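Local atomic coordinates of A207R protein, arginine decarboxylase (Paramecium bursaria Chlorella virus 1, PDB entry 2NV9), a protein that catalyses the pyridoxal 5'-phosphate-dependent decarboxylation of arginine, as a member of the class-II ornithine/lysine/arginine decarboxylase family. Residues Ala110-Ser115 against Met130-Arg135; Gln267-Arg272 against Phe281-Thr286. The protein carries 1 engineered substitution. All coordinates share one frame; numbering follows the deposited sequence.

Contact 1. Residues Ala110-Ser115 against Met130-Arg135; sequences ATFDSS and MILRIR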
# COMPACT_ATOMS: atom_id res chain seq x y z
N ALA B 110 -27.15 -4.54 6.83
CA ALA B 110 -25.72 -4.78 7.06
C ALA B 110 -25.44 -6.23 7.42
O ALA B 110 -26.36 -6.97 7.78
CB ALA B 110 -25.19 -3.88 8.17
N THR B 111 -24.16 -6.62 7.38
CA THR B 111 -23.77 -7.98 7.78
C THR B 111 -23.17 -8.01 9.20
O THR B 111 -22.75 -6.98 9.74
CB THR B 111 -22.72 -8.57 6.77
OG1 THR B 111 -21.56 -7.73 6.75
CG2 THR B 111 -23.31 -8.64 5.38
N PHE B 112 -23.09 -9.21 9.78
CA PHE B 112 -22.41 -9.40 11.07
C PHE B 112 -21.90 -10.86 11.18
O PHE B 112 -22.33 -11.71 10.43
CB PHE B 112 -23.34 -9.07 12.26
CG PHE B 112 -24.38 -10.12 12.52
CD1 PHE B 112 -24.24 -10.99 13.61
CD2 PHE B 112 -25.47 -10.29 11.66
CE1 PHE B 112 -25.19 -11.95 13.87
CE2 PHE B 112 -26.41 -11.30 11.90
CZ PHE B 112 -26.29 -12.12 13.02
N ASP B 113 -20.99 -11.07 12.12
CA ASP B 113 -20.45 -12.41 12.41
C ASP B 113 -20.06 -12.60 13.89
O ASP B 113 -19.36 -13.57 14.23
CB ASP B 113 -19.32 -12.77 11.43
CG ASP B 113 -18.08 -11.83 11.54
OD1 ASP B 113 -17.81 -11.26 12.63
OD2 ASP B 113 -17.35 -11.72 10.53
N SER B 114 -20.54 -11.68 14.75
CA SER B 114 -20.17 -11.68 16.18
C SER B 114 -21.28 -11.14 17.06
O SER B 114 -22.08 -10.30 16.61
CB SER B 114 -18.89 -10.85 16.45
OG SER B 114 -19.11 -9.47 16.18
N SER B 115 -21.31 -11.59 18.30
CA SER B 115 -22.32 -11.13 19.26
C SER B 115 -22.11 -9.66 19.64
O SER B 115 -23.08 -8.90 19.79
CB SER B 115 -22.35 -12.00 20.51
OG SER B 115 -21.10 -11.94 21.19
N MET B 130 -30.37 -7.36 9.48
CA MET B 130 -29.05 -8.01 9.53
C MET B 130 -28.89 -9.26 8.65
O MET B 130 -29.78 -10.12 8.57
CB MET B 130 -28.64 -8.26 10.99
CG MET B 130 -28.66 -7.01 11.92
SD MET B 130 -27.65 -5.60 11.30
CE MET B 130 -26.03 -6.46 11.25
N ILE B 131 -27.71 -9.39 8.05
CA ILE B 131 -27.39 -10.57 7.28
C ILE B 131 -26.22 -11.25 7.95
O ILE B 131 -25.17 -10.68 8.10
CB ILE B 131 -27.08 -10.26 5.77
CG1 ILE B 131 -28.30 -9.63 5.09
CG2 ILE B 131 -26.52 -11.54 5.06
CD1 ILE B 131 -28.07 -9.13 3.72
N LEU B 132 -26.44 -12.49 8.37
CA LEU B 132 -25.41 -13.23 9.05
C LEU B 132 -24.40 -13.75 8.03
O LEU B 132 -24.73 -14.46 7.08
CB LEU B 132 -26.07 -14.35 9.86
CG LEU B 132 -25.31 -15.20 10.89
CD1 LEU B 132 -25.45 -16.68 10.57
CD2 LEU B 132 -23.91 -14.77 11.28
N ARG B 133 -23.14 -13.40 8.26
CA ARG B 133 -22.07 -13.85 7.37
C ARG B 133 -21.41 -15.12 7.92
O ARG B 133 -20.87 -15.13 9.04
CB ARG B 133 -21.02 -12.76 7.10
CG ARG B 133 -19.99 -13.21 6.03
CD ARG B 133 -18.95 -12.14 5.75
NE ARG B 133 -17.73 -12.67 5.11
CZ ARG B 133 -16.71 -11.90 4.71
NH1 ARG B 133 -16.78 -10.58 4.91
NH2 ARG B 133 -15.64 -12.43 4.11
N ILE B 134 -21.46 -16.18 7.12
CA ILE B 134 -20.85 -17.46 7.47
C ILE B 134 -19.54 -17.73 6.74
O ILE B 134 -19.36 -17.32 5.62
CB ILE B 134 -21.85 -18.65 7.30
CG1 ILE B 134 -22.16 -18.95 5.83
CG2 ILE B 134 -23.05 -18.48 8.21
CD1 ILE B 134 -22.72 -20.38 5.53
N ARG B 135 -18.63 -18.43 7.41
CA ARG B 135 -17.36 -18.75 6.80
C ARG B 135 -17.51 -19.98 5.89
O ARG B 135 -17.96 -21.04 6.34
CB ARG B 135 -16.27 -19.01 7.88
CG ARG B 135 -14.93 -19.22 7.25
CD ARG B 135 -13.85 -19.60 8.27
NE ARG B 135 -12.59 -19.98 7.61
CZ ARG B 135 -11.41 -20.11 8.23
NH1 ARG B 135 -11.33 -19.91 9.54
NH2 ARG B 135 -10.33 -20.45 7.55
O HOH W 1 -19.64 -8.83 5.18

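Contact 2. Residues Gln267-Arg272 against Phe281-Thr286; sequences QVIGKR and FFNEST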
# COMPACT_ATOMS: atom_id res chain seq x y z
N GLN B 267 5.12 4.92 -18.74
CA GLN B 267 6.27 5.20 -19.61
C GLN B 267 7.57 4.67 -19.02
O GLN B 267 7.75 4.67 -17.81
CB GLN B 267 6.42 6.71 -19.86
CG GLN B 267 7.35 7.09 -21.01
CD GLN B 267 7.58 8.62 -21.08
OE1 GLN B 267 7.77 9.28 -20.06
NE2 GLN B 267 7.57 9.16 -22.29
N VAL B 268 8.47 4.26 -19.91
CA VAL B 268 9.84 3.90 -19.55
C VAL B 268 10.63 5.21 -19.27
O VAL B 268 10.76 6.05 -20.18
CB VAL B 268 10.56 3.14 -20.71
CG1 VAL B 268 11.98 2.84 -20.30
CG2 VAL B 268 9.79 1.84 -21.12
N ILE B 269 11.07 5.38 -18.03
CA ILE B 269 11.78 6.60 -17.61
C ILE B 269 13.27 6.35 -17.34
O ILE B 269 14.05 7.27 -17.26
CB ILE B 269 11.09 7.28 -16.39
CG1 ILE B 269 11.28 6.44 -15.10
CG2 ILE B 269 9.61 7.55 -16.72
CD1 ILE B 269 10.17 6.74 -14.10
N GLY B 270 13.65 5.06 -17.25
CA GLY B 270 15.03 4.71 -16.92
C GLY B 270 15.34 3.37 -17.55
O GLY B 270 14.43 2.54 -17.78
N LYS B 271 16.63 3.15 -17.81
CA LYS B 271 17.09 1.94 -18.49
C LYS B 271 18.49 1.55 -18.00
O LYS B 271 19.33 2.40 -17.69
CB LYS B 271 17.04 2.14 -20.01
CG LYS B 271 17.32 0.91 -20.86
CD LYS B 271 17.25 1.24 -22.35
CE LYS B 271 17.63 -0.02 -23.19
NZ LYS B 271 17.39 0.15 -24.64
N ARG B 272 18.71 0.25 -17.89
CA ARG B 272 20.05 -0.31 -17.57
C ARG B 272 20.16 -1.69 -18.26
O ARG B 272 19.28 -2.52 -18.10
CB ARG B 272 20.17 -0.42 -16.05
CG ARG B 272 21.56 -0.72 -15.51
CD ARG B 272 21.62 -0.70 -13.97
NE ARG B 272 20.63 -1.59 -13.37
CZ ARG B 272 19.86 -1.30 -12.32
NH1 ARG B 272 19.93 -0.10 -11.73
NH2 ARG B 272 19.00 -2.22 -11.87
N PHE B 281 12.86 1.01 -15.86
CA PHE B 281 12.17 1.61 -14.74
C PHE B 281 11.02 2.43 -15.32
O PHE B 281 11.20 3.14 -16.31
CB PHE B 281 13.12 2.48 -13.94
CG PHE B 281 14.05 1.72 -13.06
CD1 PHE B 281 13.86 1.70 -11.69
CD2 PHE B 281 15.12 1.00 -13.61
CE1 PHE B 281 14.73 1.01 -10.88
CE2 PHE B 281 15.98 0.25 -12.78
CZ PHE B 281 15.80 0.28 -11.42
N PHE B 282 9.86 2.28 -14.70
CA PHE B 282 8.62 2.90 -15.22
C PHE B 282 8.15 3.98 -14.27
O PHE B 282 8.54 3.99 -13.08
CB PHE B 282 7.50 1.85 -15.40
CG PHE B 282 7.74 0.91 -16.52
CD1 PHE B 282 7.22 1.15 -17.79
CD2 PHE B 282 8.57 -0.21 -16.33
CE1 PHE B 282 7.47 0.26 -18.84
CE2 PHE B 282 8.84 -1.08 -17.38
CZ PHE B 282 8.30 -0.84 -18.63
N ASN B 283 7.30 4.89 -14.77
CA ASN B 283 6.71 5.92 -13.89
C ASN B 283 5.45 5.41 -13.16
O ASN B 283 4.49 6.17 -12.89
CB ASN B 283 6.48 7.27 -14.63
CG ASN B 283 5.41 7.19 -15.71
OD1 ASN B 283 4.91 6.10 -16.04
ND2 ASN B 283 5.06 8.35 -16.28
N GLU B 284 5.49 4.14 -12.84
CA GLU B 284 4.54 3.44 -11.99
C GLU B 284 5.28 2.50 -11.03
O GLU B 284 6.49 2.34 -11.15
CB GLU B 284 3.57 2.60 -12.83
CG GLU B 284 2.24 3.30 -13.11
CD GLU B 284 1.38 3.48 -11.86
OE1 GLU B 284 0.48 4.32 -11.91
OE2 GLU B 284 1.61 2.77 -10.85
N SER B 285 4.56 1.90 -10.09
CA SER B 285 5.19 1.07 -9.08
C SER B 285 4.12 0.23 -8.33
O SER B 285 2.92 0.50 -8.44
CB SER B 285 6.00 1.93 -8.09
OG SER B 285 5.21 2.32 -6.98
N THR B 286 4.61 -0.73 -7.55
CA THR B 286 3.80 -1.54 -6.67
C THR B 286 3.18 -0.72 -5.54
O THR B 286 2.19 -1.14 -4.92
CB THR B 286 4.60 -2.74 -6.05
OG1 THR B 286 5.73 -2.26 -5.31
CG2 THR B 286 5.05 -3.75 -7.14

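Contact 1. Residues Ala110-Ser115 against Met130-Arg135
Phe112 lies across Met130 and Leu132 where strands 109-112 and 129-133 run side by side as parallel neighbours. Its CB rests 3.9 Å from Met130 CE. With chi1 at 74°, CG stands between the backbone N and the carbonyl carbon, and this turns the ring over the adjacent strand. CD2 then comes 3.8 Å from Met130 CB, CE2 reaches 3.7 Å from Leu132 CB, and the far atom CZ meets Leu132 CG. Leu132 CD2 sits over one face, 4.2 Å from the ring centroid, in a CH-pi contact. A broad aromatic suits this layer, since it also packs on Leu118 of helix 115-124, while Leu132 touches helix 156-165. Beneath the side chains, the parallel pattern links Ile131 N to Ala110 O and Phe112 N to Ile131 O. A third bond joins Arg133 N to Phe112 O at 2.9 Å.

Thr111 and Ile131 occupy the other face, and small beta-branched Thr111 fits there with CG2 4.1 Å from Ile131 CB. Its OG1 holds a water at 2.7 Å, which is weakly linked to Arg133 NH1. The extended Arg133 chain leads to the bound pyridoxal phosphate. Just past the strand, Asp113 OD2 takes bonds from Thr92 and Gly150, and OD1 forms a salt bridge with Arg272 of the second subunit. Strand, helix 115-124 and strand make one beta-alpha-beta unit of a TIM barrel: the aromatic and aliphatic layer packs against surrounding helices, while Arg133 helps line the cofactor pocket.

Contact 2. Residues Gln267-Arg272 against Phe281-Thr286
Ile269 and Gly270 both face the single residue Phe281, a classic beta bulge in the hairpin of strands 262-274 and 277-282. Phe281 O is gripped by two amides, Ile269 N at 2.8 Å and, less closely, Gly270 N at 3.3 Å. The extra residue shifts the register by one, so that the antiparallel pairing passes from the non-hydrogen-bonded pair Val268-Phe282 to the hydrogen-bonded pair Gly270-Phe281. Gly270 has no side chain on the face where Phe281 CB lies close, 4.2 Å from Gly270 CA, which probably eases the tight fit there.

Where the second strand stops, Asn283 continues the pairing with its side chain. Its chi1 of 67° sets the amide so that OD1 accepts Gln267 N at 3.0 Å, nearly straight at the hydrogen although the donor stands above the carbonyl plane. Asn283 N in turn gives a bond to Gln267 O, and OD1 has a second partner in Thr266 OG1. Asparagine thus supplies a carbonyl where the backbone has begun to turn away. The Ile269 side chain crosses that of Asn283 at about a right angle, with CG2 and CD1 both against Asn283 CB.

On the face shared by Val268 and Phe282, Val268 CG2 lies 3.6 Å from Phe282 CE1, and Phe282 also reaches Leu319 and Val345 of neighbouring strands in this beta domain. Phe281, on the other face, stacks with Tyr320. Arg272 NE forms a salt bridge with Glu279 OE1, and NH2 bonds Lys148 O of the second subunit. Its guanidinium and the Phe281 ring are turned 79° apart: the ring presents its edge, placing Phe281 CE2 over one guanidinium face, 4.0 Å from Arg272 NH2.

After helix 2-11 the chain lays strand 18-22 into the beta domain, then builds the barrel. There contact 1 closes a loop that carries helix 115-124 and joins two successive barrel strands. Only after the barrel is complete does the chain return to the beta domain, where contact 2 closes the shorter loop, the end of the hairpin of strands 262-274 and 277-282. The two loops follow in series, neither nesting nor crossing, and their centres lie 44 Å apart on opposite sides of the chain's centre. The dimer brings them together: Asp113 of contact 1 pairs with Arg272 of contact 2 in the second subunit, tying the barrel of one copy to the beta domain of the other.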